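Local coordinates for putative alkaline phosphatase (Pseudomonas fluorescens, PDB 4F1V), which binds phosphate with high affinity in the periplasm and probably serves as the solute-binding component of the PstSACB ABC transporter, which imports it, at residues Q112-V117 with E150-F155; V140-S143 with T148-L151; Q192-A197 with T206-D211; P215-L220 with A331-P336. All coordinates share one frame; numbering follows the deposited sequence.

Contact 1 of 4, residues Q112-V117 with E150-F155; sequences QELCGV and ELFTRF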
loop_
_atom_site.group_PDB
_atom_site.type_symbol
_atom_site.label_atom_id
_atom_site.label_comp_id
_atom_site.label_asym_id
_atom_site.label_seq_id
_atom_site.Cartn_x
_atom_site.Cartn_y
_atom_site.Cartn_z
ATOM N N GLN A 112 -6.175 5.495 -20.965
ATOM C CA GLN A 112 -5.228 5.173 -22.018
ATOM C C GLN A 112 -4.055 6.123 -22.081
ATOM O O GLN A 112 -2.929 5.726 -22.370
ATOM C CB GLN A 112 -5.948 5.021 -23.361
ATOM C CG GLN A 112 -6.823 3.794 -23.439
ATOM C CD GLN A 112 -6.099 2.531 -23.075
ATOM O OE1 GLN A 112 -5.064 2.214 -23.681
ATOM N NE2 GLN A 112 -6.544 1.814 -22.060
ATOM N N GLU A 113 -4.292 7.436 -21.769
ATOM C CA GLU A 113 -3.161 8.342 -21.701
ATOM C C GLU A 113 -2.217 7.965 -20.534
ATOM O O GLU A 113 -1.000 8.051 -20.669
ATOM C CB GLU A 113 -3.616 9.802 -21.497
ATOM C CG GLU A 113 -4.152 10.428 -22.805
ATOM C CD GLU A 113 -4.861 11.777 -22.581
ATOM O OE1 GLU A 113 -5.018 12.516 -23.588
ATOM O OE2 GLU A 113 -5.285 12.040 -21.421
ATOM N N LEU A 114 -2.746 7.625 -19.370
ATOM C CA LEU A 114 -1.940 7.166 -18.256
ATOM C C LEU A 114 -1.055 5.978 -18.701
ATOM O O LEU A 114 0.155 5.952 -18.457
ATOM C CB LEU A 114 -2.849 6.771 -17.093
ATOM C CG LEU A 114 -2.119 6.200 -15.852
ATOM C CD1 LEU A 114 -1.586 7.270 -14.952
ATOM C CD2 LEU A 114 -3.064 5.300 -15.053
ATOM N N CYS A 115 -1.697 5.001 -19.328
ATOM C CA CYS A 115 -0.949 3.850 -19.863
ATOM C C CYS A 115 0.207 4.302 -20.787
ATOM O O CYS A 115 1.302 3.778 -20.660
ATOM C CB CYS A 115 -1.907 2.963 -20.633
ATOM S SG CYS A 115 -3.160 2.141 -19.578
ATOM N N GLY A 116 -0.103 5.218 -21.675
ATOM C CA GLY A 116 0.910 5.696 -22.622
ATOM C C GLY A 116 2.012 6.471 -21.983
ATOM O O GLY A 116 3.165 6.378 -22.418
ATOM N N VAL A 117 1.730 7.261 -20.940
ATOM C CA VAL A 117 2.793 7.961 -20.232
ATOM C C VAL A 117 3.738 6.956 -19.574
ATOM O O VAL A 117 4.983 7.052 -19.667
ATOM C CB VAL A 117 2.195 8.938 -19.206
ATOM C CG1 VAL A 117 3.261 9.456 -18.268
ATOM C CG2 VAL A 117 1.486 10.105 -19.925
ATOM N N GLU A 150 3.490 -2.093 -6.501
ATOM C CA GLU A 150 2.591 -3.234 -6.690
ATOM C C GLU A 150 1.143 -2.736 -6.914
ATOM O O GLU A 150 0.454 -3.199 -7.836
ATOM C CB GLU A 150 2.700 -4.197 -5.504
ATOM C CG GLU A 150 1.879 -5.484 -5.747
ATOM C CD GLU A 150 2.141 -6.525 -4.660
ATOM O OE1 GLU A 150 3.295 -7.001 -4.556
ATOM O OE2 GLU A 150 1.169 -6.870 -3.902
ATOM N N LEU A 151 0.666 -1.811 -6.075
ATOM C CA LEU A 151 -0.706 -1.328 -6.229
ATOM C C LEU A 151 -0.925 -0.685 -7.612
ATOM O O LEU A 151 -1.982 -0.833 -8.234
ATOM C CB LEU A 151 -1.051 -0.310 -5.126
ATOM C CG LEU A 151 -1.165 -0.879 -3.714
ATOM C CD1 LEU A 151 -1.439 0.249 -2.745
ATOM C CD2 LEU A 151 -2.228 -1.964 -3.639
ATOM N N PHE A 152 0.052 0.085 -8.056
ATOM C CA PHE A 152 -0.044 0.808 -9.350
ATOM C C PHE A 152 0.031 -0.148 -10.556
ATOM O O PHE A 152 -0.741 -0.014 -11.495
ATOM C CB PHE A 152 1.053 1.872 -9.392
ATOM C CG PHE A 152 1.011 2.761 -10.633
ATOM C CD1 PHE A 152 -0.117 3.460 -11.001
ATOM C CD2 PHE A 152 2.145 2.904 -11.409
ATOM C CE1 PHE A 152 -0.167 4.297 -12.089
ATOM C CE2 PHE A 152 2.130 3.749 -12.526
ATOM C CZ PHE A 152 1.013 4.442 -12.861
ATOM N N THR A 153 0.982 -1.068 -10.501
ATOM C CA THR A 153 1.124 -2.013 -11.615
ATOM C C THR A 153 -0.023 -2.993 -11.679
ATOM O O THR A 153 -0.340 -3.474 -12.774
ATOM C CB THR A 153 2.488 -2.713 -11.622
ATOM O OG1 THR A 153 2.650 -3.550 -10.442
ATOM C CG2 THR A 153 3.625 -1.753 -11.789
ATOM N N ARG A 154 -0.737 -3.274 -10.581
ATOM C CA ARG A 154 -2.008 -4.017 -10.701
ATOM C C ARG A 154 -2.955 -3.298 -11.641
ATOM O O ARG A 154 -3.665 -3.916 -12.464
ATOM C CB ARG A 154 -2.646 -4.241 -9.324
ATOM C CG ARG A 154 -1.887 -5.301 -8.493
ATOM C CD ARG A 154 -2.631 -5.602 -7.173
ATOM N NE ARG A 154 -1.907 -6.446 -6.272
ATOM C CZ ARG A 154 -1.603 -7.735 -6.469
ATOM N NH1 ARG A 154 -2.136 -8.391 -7.473
ATOM N NH2 ARG A 154 -0.833 -8.352 -5.552
ATOM N N PHE A 155 -3.046 -1.958 -11.502
ATOM C CA PHE A 155 -3.994 -1.167 -12.311
ATOM C C PHE A 155 -3.538 -1.183 -13.782
ATOM O O PHE A 155 -4.316 -1.435 -14.714
ATOM C CB PHE A 155 -4.099 0.258 -11.766
ATOM C CG PHE A 155 -5.085 1.086 -12.539
ATOM C CD1 PHE A 155 -6.443 0.934 -12.289
ATOM C CD2 PHE A 155 -4.733 2.018 -13.498
ATOM C CE1 PHE A 155 -7.401 1.678 -12.957
ATOM C CE2 PHE A 155 -5.678 2.768 -14.198
ATOM C CZ PHE A 155 -7.005 2.595 -13.916
#

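Contact 2 of 4, residues V140-S143 with T148-L151; sequences VYRS and TTEL. With PI (hydrogenphosphate ion), chain B.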
loop_
_atom_site.group_PDB
_atom_site.type_symbol
_atom_site.label_atom_id
_atom_site.label_comp_id
_atom_site.label_asym_id
_atom_site.label_seq_id
_atom_site.Cartn_x
_atom_site.Cartn_y
_atom_site.Cartn_z
ATOM N N VAL A 140 9.241 9.534 -13.172
ATOM C CA VAL A 140 9.983 9.172 -11.962
ATOM C C VAL A 140 9.320 7.920 -11.363
ATOM O O VAL A 140 8.094 7.804 -11.346
ATOM C CB VAL A 140 9.973 10.319 -10.913
ATOM C CG1 VAL A 140 10.856 9.951 -9.719
ATOM C CG2 VAL A 140 10.443 11.628 -11.535
ATOM N N TYR A 141 10.110 6.951 -10.920
ATOM C CA TYR A 141 9.614 5.676 -10.420
ATOM C C TYR A 141 10.469 5.242 -9.228
ATOM O O TYR A 141 11.551 5.733 -8.982
ATOM C CB TYR A 141 9.550 4.622 -11.520
ATOM C CG TYR A 141 10.929 4.184 -11.975
ATOM C CD1 TYR A 141 11.533 3.057 -11.435
ATOM C CD2 TYR A 141 11.624 4.909 -12.926
ATOM C CE1 TYR A 141 12.787 2.638 -11.800
ATOM C CE2 TYR A 141 12.919 4.552 -13.267
ATOM C CZ TYR A 141 13.515 3.415 -12.733
ATOM O OH TYR A 141 14.796 3.010 -13.093
ATOM N N ARG A 142 9.944 4.234 -8.494
ATOM C CA ARG A 142 10.637 3.724 -7.304
ATOM C C ARG A 142 11.728 2.741 -7.678
ATOM O O ARG A 142 11.471 1.731 -8.356
ATOM C CB ARG A 142 9.600 3.068 -6.336
ATOM C CG ARG A 142 8.689 4.084 -5.674
ATOM C CD ARG A 142 9.385 4.834 -4.546
ATOM N NE ARG A 142 9.698 3.963 -3.408
ATOM C CZ ARG A 142 8.781 3.576 -2.525
ATOM N NH1 ARG A 142 7.540 4.094 -2.536
ATOM N NH2 ARG A 142 9.120 2.673 -1.600
ATOM N N SER A 143 12.929 2.999 -7.197
ATOM C CA SER A 143 14.059 2.142 -7.443
ATOM C C SER A 143 14.005 0.764 -6.813
ATOM O O SER A 143 14.571 -0.189 -7.320
ATOM C CB SER A 143 15.364 2.836 -6.928
ATOM O OG SER A 143 15.377 2.927 -5.509
ATOM N N THR A 148 3.708 0.524 -3.226
ATOM C CA THR A 148 3.062 1.498 -4.096
ATOM C C THR A 148 3.181 1.033 -5.552
ATOM O O THR A 148 2.217 1.063 -6.349
ATOM C CB THR A 148 3.625 2.899 -3.955
ATOM O OG1 THR A 148 3.665 3.291 -2.563
ATOM C CG2 THR A 148 2.743 3.915 -4.684
ATOM N N THR A 149 4.377 0.572 -5.926
ATOM C CA THR A 149 4.559 -0.004 -7.272
ATOM C C THR A 149 3.613 -1.184 -7.473
ATOM O O THR A 149 3.018 -1.299 -8.573
ATOM C CB THR A 149 6.009 -0.461 -7.507
ATOM O OG1 THR A 149 6.834 0.710 -7.447
ATOM C CG2 THR A 149 6.165 -1.165 -8.863
ATOM N N GLU A 150 3.490 -2.093 -6.501
ATOM C CA GLU A 150 2.591 -3.234 -6.690
ATOM C C GLU A 150 1.143 -2.736 -6.914
ATOM O O GLU A 150 0.454 -3.199 -7.836
ATOM C CB GLU A 150 2.700 -4.197 -5.504
ATOM C CG GLU A 150 1.879 -5.484 -5.747
ATOM C CD GLU A 150 2.141 -6.525 -4.660
ATOM O OE1 GLU A 150 3.295 -7.001 -4.556
ATOM O OE2 GLU A 150 1.169 -6.870 -3.902
ATOM N N LEU A 151 0.666 -1.811 -6.075
ATOM C CA LEU A 151 -0.706 -1.328 -6.229
ATOM C C LEU A 151 -0.925 -0.685 -7.612
ATOM O O LEU A 151 -1.982 -0.833 -8.234
ATOM C CB LEU A 151 -1.051 -0.310 -5.126
ATOM C CG LEU A 151 -1.165 -0.879 -3.714
ATOM C CD1 LEU A 151 -1.439 0.249 -2.745
ATOM C CD2 LEU A 151 -2.228 -1.964 -3.639
HETATM P P PI B . 6.086 1.479 -0.215
HETATM O O1 PI B . 6.400 -0.017 -0.182
HETATM O O2 PI B . 7.203 2.297 0.436
HETATM O O3 PI B . 5.821 1.936 -1.655
HETATM O O4 PI B . 4.803 1.724 0.628
HETATM O O HOH W 1 9.448 -0.053 -7.803
#

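Contact 3 of 4, residues Q192-A197 with T206-D211; sequences QGVMTA and TYMSPD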
loop_
_atom_site.group_PDB
_atom_site.type_symbol
_atom_site.label_atom_id
_atom_site.label_comp_id
_atom_site.label_asym_id
_atom_site.label_seq_id
_atom_site.Cartn_x
_atom_site.Cartn_y
_atom_site.Cartn_z
ATOM N N GLN A 192 9.110 9.731 -0.188
ATOM C CA GLN A 192 9.648 11.067 -0.107
ATOM C C GLN A 192 10.759 11.294 -1.105
ATOM O O GLN A 192 10.880 12.385 -1.697
ATOM C CB GLN A 192 10.083 11.319 1.375
ATOM C CG GLN A 192 8.909 11.246 2.373
ATOM C CD GLN A 192 9.351 11.077 3.812
ATOM O OE1 GLN A 192 9.850 9.990 4.242
ATOM N NE2 GLN A 192 9.260 12.179 4.616
ATOM N N GLY A 193 11.623 10.313 -1.286
ATOM C CA GLY A 193 12.729 10.456 -2.266
ATOM C C GLY A 193 12.160 10.695 -3.677
ATOM O O GLY A 193 12.725 11.515 -4.448
ATOM N N VAL A 194 11.083 10.021 -4.033
ATOM C CA VAL A 194 10.427 10.271 -5.345
ATOM C C VAL A 194 9.873 11.711 -5.374
ATOM O O VAL A 194 10.038 12.389 -6.408
ATOM C CB VAL A 194 9.362 9.211 -5.635
ATOM C CG1 VAL A 194 8.390 9.737 -6.693
ATOM C CG2 VAL A 194 10.011 7.900 -6.090
ATOM N N MET A 195 9.174 12.155 -4.330
ATOM C CA MET A 195 8.656 13.538 -4.374
ATOM C C MET A 195 9.767 14.561 -4.497
ATOM O O MET A 195 9.601 15.596 -5.179
ATOM C CB MET A 195 7.748 13.803 -3.208
ATOM C CG MET A 195 6.446 13.052 -3.235
ATOM S SD MET A 195 5.416 13.304 -4.723
ATOM C CE MET A 195 4.945 15.010 -4.555
ATOM N N THR A 196 10.907 14.331 -3.824
ATOM C CA THR A 196 12.054 15.212 -3.982
ATOM C C THR A 196 12.552 15.252 -5.419
ATOM O O THR A 196 12.814 16.296 -6.009
ATOM C CB THR A 196 13.178 14.787 -2.980
ATOM O OG1 THR A 196 12.667 14.999 -1.668
ATOM C CG2 THR A 196 14.480 15.517 -3.233
ATOM N N ALA A 197 12.637 14.052 -6.036
ATOM C CA ALA A 197 13.067 13.980 -7.422
ATOM C C ALA A 197 12.038 14.630 -8.361
ATOM O O ALA A 197 12.431 15.243 -9.374
ATOM C CB ALA A 197 13.316 12.503 -7.831
ATOM N N THR A 206 4.777 11.048 -11.684
ATOM C CA THR A 206 4.981 9.767 -10.970
ATOM C C THR A 206 3.629 9.247 -10.454
ATOM O O THR A 206 2.585 9.847 -10.696
ATOM C CB THR A 206 6.016 9.952 -9.833
ATOM O OG1 THR A 206 6.460 8.677 -9.362
ATOM C CG2 THR A 206 5.468 10.719 -8.675
ATOM N N TYR A 207 3.740 8.118 -9.732
ATOM C CA TYR A 207 2.648 7.499 -9.000
ATOM C C TYR A 207 3.021 7.524 -7.519
ATOM O O TYR A 207 4.202 7.434 -7.162
ATOM C CB TYR A 207 2.397 6.044 -9.500
ATOM C CG TYR A 207 3.624 5.166 -9.402
ATOM C CD1 TYR A 207 3.850 4.376 -8.283
ATOM C CD2 TYR A 207 4.594 5.192 -10.400
ATOM C CE1 TYR A 207 5.009 3.605 -8.157
ATOM C CE2 TYR A 207 5.741 4.407 -10.276
ATOM C CZ TYR A 207 5.957 3.619 -9.183
ATOM O OH TYR A 207 7.121 2.898 -9.061
ATOM N N MET A 208 2.012 7.672 -6.626
ATOM C CA MET A 208 2.379 8.068 -5.250
ATOM C C MET A 208 1.265 7.833 -4.243
ATOM O O MET A 208 0.065 8.022 -4.527
ATOM C CB MET A 208 2.702 9.584 -5.271
ATOM C CG MET A 208 3.236 10.199 -3.999
ATOM S SD MET A 208 4.698 9.387 -3.292
ATOM C CE MET A 208 5.804 9.497 -4.673
ATOM N N SER A 209 1.693 7.515 -3.025
ATOM C CA SER A 209 0.838 7.608 -1.849
ATOM C C SER A 209 0.009 8.903 -1.860
ATOM O O SER A 209 0.594 9.978 -2.080
ATOM C CB SER A 209 1.721 7.643 -0.577
ATOM O OG SER A 209 0.979 7.953 0.537
ATOM N N PRO A 210 -1.283 8.854 -1.546
ATOM C CA PRO A 210 -2.055 10.096 -1.538
ATOM C C PRO A 210 -1.655 11.012 -0.411
ATOM O O PRO A 210 -1.921 12.223 -0.481
ATOM C CB PRO A 210 -3.499 9.599 -1.443
ATOM C CG PRO A 210 -3.362 8.277 -0.703
ATOM C CD PRO A 210 -2.101 7.666 -1.249
ATOM N N ASP A 211 -1.006 10.487 0.616
ATOM C CA ASP A 211 -0.440 11.396 1.642
ATOM C C ASP A 211 0.680 12.236 1.051
ATOM O O ASP A 211 0.637 13.452 0.949
ATOM C CB ASP A 211 0.061 10.583 2.838
ATOM C CG ASP A 211 0.829 11.481 3.809
ATOM O OD1 ASP A 211 1.874 11.061 4.312
ATOM O OD2 ASP A 211 0.349 12.653 4.011
#

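Contact 4 of 4, residues P215-L220 with A331-P336; sequences PTLAGL and ANAFVP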
loop_
_atom_site.group_PDB
_atom_site.type_symbol
_atom_site.label_atom_id
_atom_site.label_comp_id
_atom_site.label_asym_id
_atom_site.label_seq_id
_atom_site.Cartn_x
_atom_site.Cartn_y
_atom_site.Cartn_z
ATOM N N PRO A 215 1.056 18.318 -0.179
ATOM C CA PRO A 215 1.346 18.714 1.203
ATOM C C PRO A 215 0.124 18.852 2.116
ATOM O O PRO A 215 0.254 18.824 3.349
ATOM C CB PRO A 215 2.054 20.069 1.049
ATOM C CG PRO A 215 2.546 20.113 -0.283
ATOM C CD PRO A 215 1.624 19.297 -1.150
ATOM N N THR A 216 -1.061 19.084 1.543
ATOM C CA THR A 216 -2.332 19.192 2.239
ATOM C C THR A 216 -3.336 18.310 1.532
ATOM O O THR A 216 -3.228 18.110 0.321
ATOM C CB THR A 216 -2.870 20.688 2.236
ATOM O OG1 THR A 216 -3.264 21.018 0.902
ATOM C CG2 THR A 216 -1.863 21.639 2.832
ATOM N N LEU A 217 -4.357 17.866 2.255
ATOM C CA LEU A 217 -5.431 17.040 1.631
ATOM C C LEU A 217 -6.067 17.751 0.441
ATOM O O LEU A 217 -6.306 17.143 -0.615
ATOM C CB LEU A 217 -6.476 16.645 2.665
ATOM C CG LEU A 217 -5.996 15.650 3.691
ATOM C CD1 LEU A 217 -7.127 15.431 4.700
ATOM C CD2 LEU A 217 -5.593 14.332 3.112
ATOM N N ALA A 218 -6.374 19.073 0.573
ATOM C CA ALA A 218 -7.049 19.778 -0.544
ATOM C C ALA A 218 -6.194 19.785 -1.767
ATOM O O ALA A 218 -6.676 19.938 -2.911
ATOM C CB ALA A 218 -7.428 21.183 -0.136
ATOM N N GLY A 219 -4.842 19.710 -1.610
ATOM C CA GLY A 219 -4.003 19.656 -2.731
ATOM C C GLY A 219 -4.188 18.490 -3.688
ATOM O O GLY A 219 -3.829 18.549 -4.867
ATOM N N LEU A 220 -4.775 17.417 -3.201
ATOM C CA LEU A 220 -5.134 16.308 -4.094
ATOM C C LEU A 220 -6.149 16.717 -5.149
ATOM O O LEU A 220 -6.248 16.059 -6.197
ATOM C CB LEU A 220 -5.654 15.088 -3.292
ATOM C CG LEU A 220 -4.600 14.433 -2.354
ATOM C CD1 LEU A 220 -5.229 13.311 -1.555
ATOM C CD2 LEU A 220 -3.407 13.927 -3.105
ATOM N N ALA A 331 -7.049 11.638 8.166
ATOM C CA ALA A 331 -6.193 12.797 8.135
ATOM C C ALA A 331 -4.942 12.589 7.283
ATOM O O ALA A 331 -4.292 13.581 6.947
ATOM C CB ALA A 331 -5.736 13.133 9.549
ATOM N N ASN A 332 -4.583 11.319 7.031
ATOM C CA ASN A 332 -3.447 11.004 6.211
ATOM C C ASN A 332 -3.846 10.463 4.804
ATOM O O ASN A 332 -3.053 9.826 4.111
ATOM C CB ASN A 332 -2.485 10.011 6.923
ATOM C CG ASN A 332 -1.851 10.688 8.128
ATOM O OD1 ASN A 332 -0.885 11.387 7.987
ATOM N ND2 ASN A 332 -2.448 10.497 9.331
ATOM N N ALA A 333 -5.076 10.834 4.369
ATOM C CA ALA A 333 -5.579 10.631 3.033
ATOM C C ALA A 333 -5.964 9.182 2.703
ATOM O O ALA A 333 -6.050 8.800 1.570
ATOM C CB ALA A 333 -4.624 11.163 1.940
ATOM N N PHE A 334 -6.312 8.425 3.778
ATOM C CA PHE A 334 -6.682 7.020 3.634
ATOM C C PHE A 334 -8.155 6.791 4.009
ATOM O O PHE A 334 -8.839 7.647 4.572
ATOM C CB PHE A 334 -5.719 6.127 4.471
ATOM C CG PHE A 334 -4.267 6.329 4.118
ATOM C CD1 PHE A 334 -3.819 6.157 2.813
ATOM C CD2 PHE A 334 -3.351 6.647 5.105
ATOM C CE1 PHE A 334 -2.470 6.352 2.487
ATOM C CE2 PHE A 334 -2.029 6.836 4.792
ATOM C CZ PHE A 334 -1.605 6.687 3.488
ATOM N N VAL A 335 -8.576 5.546 3.696
ATOM C CA VAL A 335 -9.972 5.140 3.910
ATOM C C VAL A 335 -10.055 4.134 5.058
ATOM O O VAL A 335 -9.464 3.039 4.975
ATOM C CB VAL A 335 -10.560 4.514 2.619
ATOM C CG1 VAL A 335 -11.997 4.100 2.837
ATOM C CG2 VAL A 335 -10.481 5.466 1.437
ATOM N N PRO A 336 -10.804 4.446 6.107
ATOM C CA PRO A 336 -11.049 3.465 7.189
ATOM C C PRO A 336 -11.748 2.217 6.668
ATOM O O PRO A 336 -12.476 2.223 5.649
ATOM C CB PRO A 336 -11.965 4.226 8.145
ATOM C CG PRO A 336 -11.618 5.668 7.894
ATOM C CD PRO A 336 -11.401 5.792 6.423
#

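Contact 1 of 4, residues Q112-V117 with E150-F155
Leu-114 of helix 111-119 reaches between Phe-152 and Phe-155, two rings carried nearly one turn apart on helix 147-159. Its CB already aims at the partner helix but lies too far back to touch it. CG sits anti to the backbone N (chi1 177°), a setting that carries both methyl groups forward to the rings. Of the branches, CD1 comes up beside Phe-152, 4.4 Å from that ring's CE1, a loose approach. CD2 does most of the work. It meets the edge of the Phe-155 ring near its plane, with Leu-114 CD2 3.7 Å from Phe-155 CE2, and it also lies obliquely to the neighbouring ring, at 4.3 Å from Phe-152 CE1. Both phenylalanines leave the helix with CG anti to the backbone N, chi1 -176° in Phe-152 and -178° in Phe-155, and this brings both rings within reach of the leucine although their first bonds do not aim at it. Leu-114 is modelled in two conformers, and these contacts belong to one of them.

Stronger links flank this small patch. Cys-115 forms a disulfide with Cys-160, just past the end of helix 147-159, so a covalent bond lies next door, and Gln-112 NE2 donates to Lys-159 O. Phe-152 also stacks on Tyr-207. The chemistry between the two helices here is wholly apolar, carbon against carbon in a buried layer. It imposes little directional demand, consistent with a leucine modelled in two conformers.

Contact 2 of 4, residues V140-S143 with T148-L151
Arg-142, at the end of strand 138-142, and Thr-148, in the first turn of helix 147-159, close on the same hydrogenphosphate ion from different sides. Thr-148 comes first along the helix. Its backbone N gives a nearly straight bond of 3.0 Å to O3 of the phosphate (163°), and its hydroxyl OG1 donates to that same O3 at 2.7 Å. A third donor, Arg-142 NH1, reaches O3 at 2.9 Å with a more bent geometry (131°). Arg-142 NH2 meets the neighbouring oxygen O2 at 2.8 Å, in the guanidinium plane, and is also salt-bridged to Glu-144. Bends at chi2 (-77°) and chi3 fold the arginine chain round to offer both nitrogens to the anion. A leucine in place of Arg-142 would probably leave phosphate O2 and O3 without their charged donors and Glu-144 without its mate.

Thr-149 follows, its hydroxyl serving the strand rather than the phosphate. Its OG1 stands 3.8 Å from Arg-142 CB, pairs with Tyr-207 OH, and is joined at 2.7 Å to a water that also bonds to Arg-142 O, probably as donor. Thr-9, Leu-10, Ser-33, Ser-146 and Gly-147 also bond to the phosphate, and Asp-63 is another residue of its pocket. A phosphate held at a helix N-terminus by backbone N-H groups, hydroxyls and one arginine is characteristic of the cleft of Venus flytrap phosphate-binding proteins of the PstS family.

Contact 3 of 4, residues Q192-A197 with T206-D211
Thr-206 OG1 is bonded to Val-140 O of the neighbouring strand and at the same time lies 3.5 Å from CG1 of Val-194, so one hydroxyl ties the chain to the sheet while its flank packs on helix 190-198. That helix is the connection of a beta-alpha-beta crossover: strand 186-188 leads into it, and the chain returns through strand 204-205, parallel to the first and on the far side of strand 138-142. The segment 206-211 then runs on past the helix.

Val-194, Met-195 and Met-208 make up the rest of the interface. The CE methyl of Met-208 is lodged between Val-194 and Met-195, and Met-208 and Val-194 slide past each other in opposite directions. The separation of Val-194 CG1 from Met-208 CE, 3.3 Å, is tighter than usual for two carbons, but Val-194 is modelled in two conformers and any strain is doubtful. Met-195 turns back at chi2 (-57°) and chi3 (-67°), which lays its sulfur across the other thioether, 3.8 Å from SD to CE of Met-208. An alanine in place of Met-195 would take away this sulfur and is likely to open a gap on one side of Met-208, so that its CE is less firmly held.

Further along, Ser-209 OG is bonded to the backbone O of Leu-10, a residue of the phosphate pocket, and accepts a weak bond from Asp-211 N. Where the two methionines cross, Met-195 SD lies 3.9 Å from CG of Met-208.

Contact 4 of 4, residues P215-L220 with A331-P336
Ala-333 has a positive phi of 74°, uncommon for a residue with a side chain, and it is on the methyl of this alanine that Leu-217 and Leu-220 converge. The positive phi marks Ala-333 as the C-prime residue of a Schellman motif ending helix 326-331, with Phe-334 N bonded to Ile-329 O and Ala-333 N to Thr-330 O. Leu-217 makes the closer approach, its CD2 being 3.5 Å from Ala-333 CB and 3.7 Å from CA of the same alanine. Leu-220 adds CD1, at 4.1 Å from Ala-333 CB. In both, CG stands anti to the carbonyl carbon (chi1 -70° in Leu-217), which sends the methyls across.

The two leucines are brought to one side by a helix-like turn in which Leu-220 N bonds to Leu-217 O. An ST motif steadies its start: Thr-216 OG1 accepts from Gly-219 N at 3.2 Å. The contact joins the long loop after strand 204-205 to a helix end next to strand 85-94, to which Val-335 is bonded through Gly-92. Leu-220 is buried, whereas Leu-217 lies at the surface. The other methyl of Leu-217, CD1, grazes the backbone at the helix end, 4.1 Å from Ala-331 O.

Contacts 1, 2 and 3 are buried, whereas contact 4 lies partly at the surface. Contacts 1 and 2 share helix 147-159: its first turn serves the phosphate in contact 2, and later turns supply the aromatic side chains of contact 1. Contact 3 adjoins both through Tyr-207, which follows Thr-206 in its loop segment. Pro-210 then leads from contact 3 to contact 4, packing on Leu-220, Ala-333 and Phe-334. Chemistry follows position: charged and polar groups meet at the ligand, while contacts 1, 3 and 4, farther off, are mainly apolar.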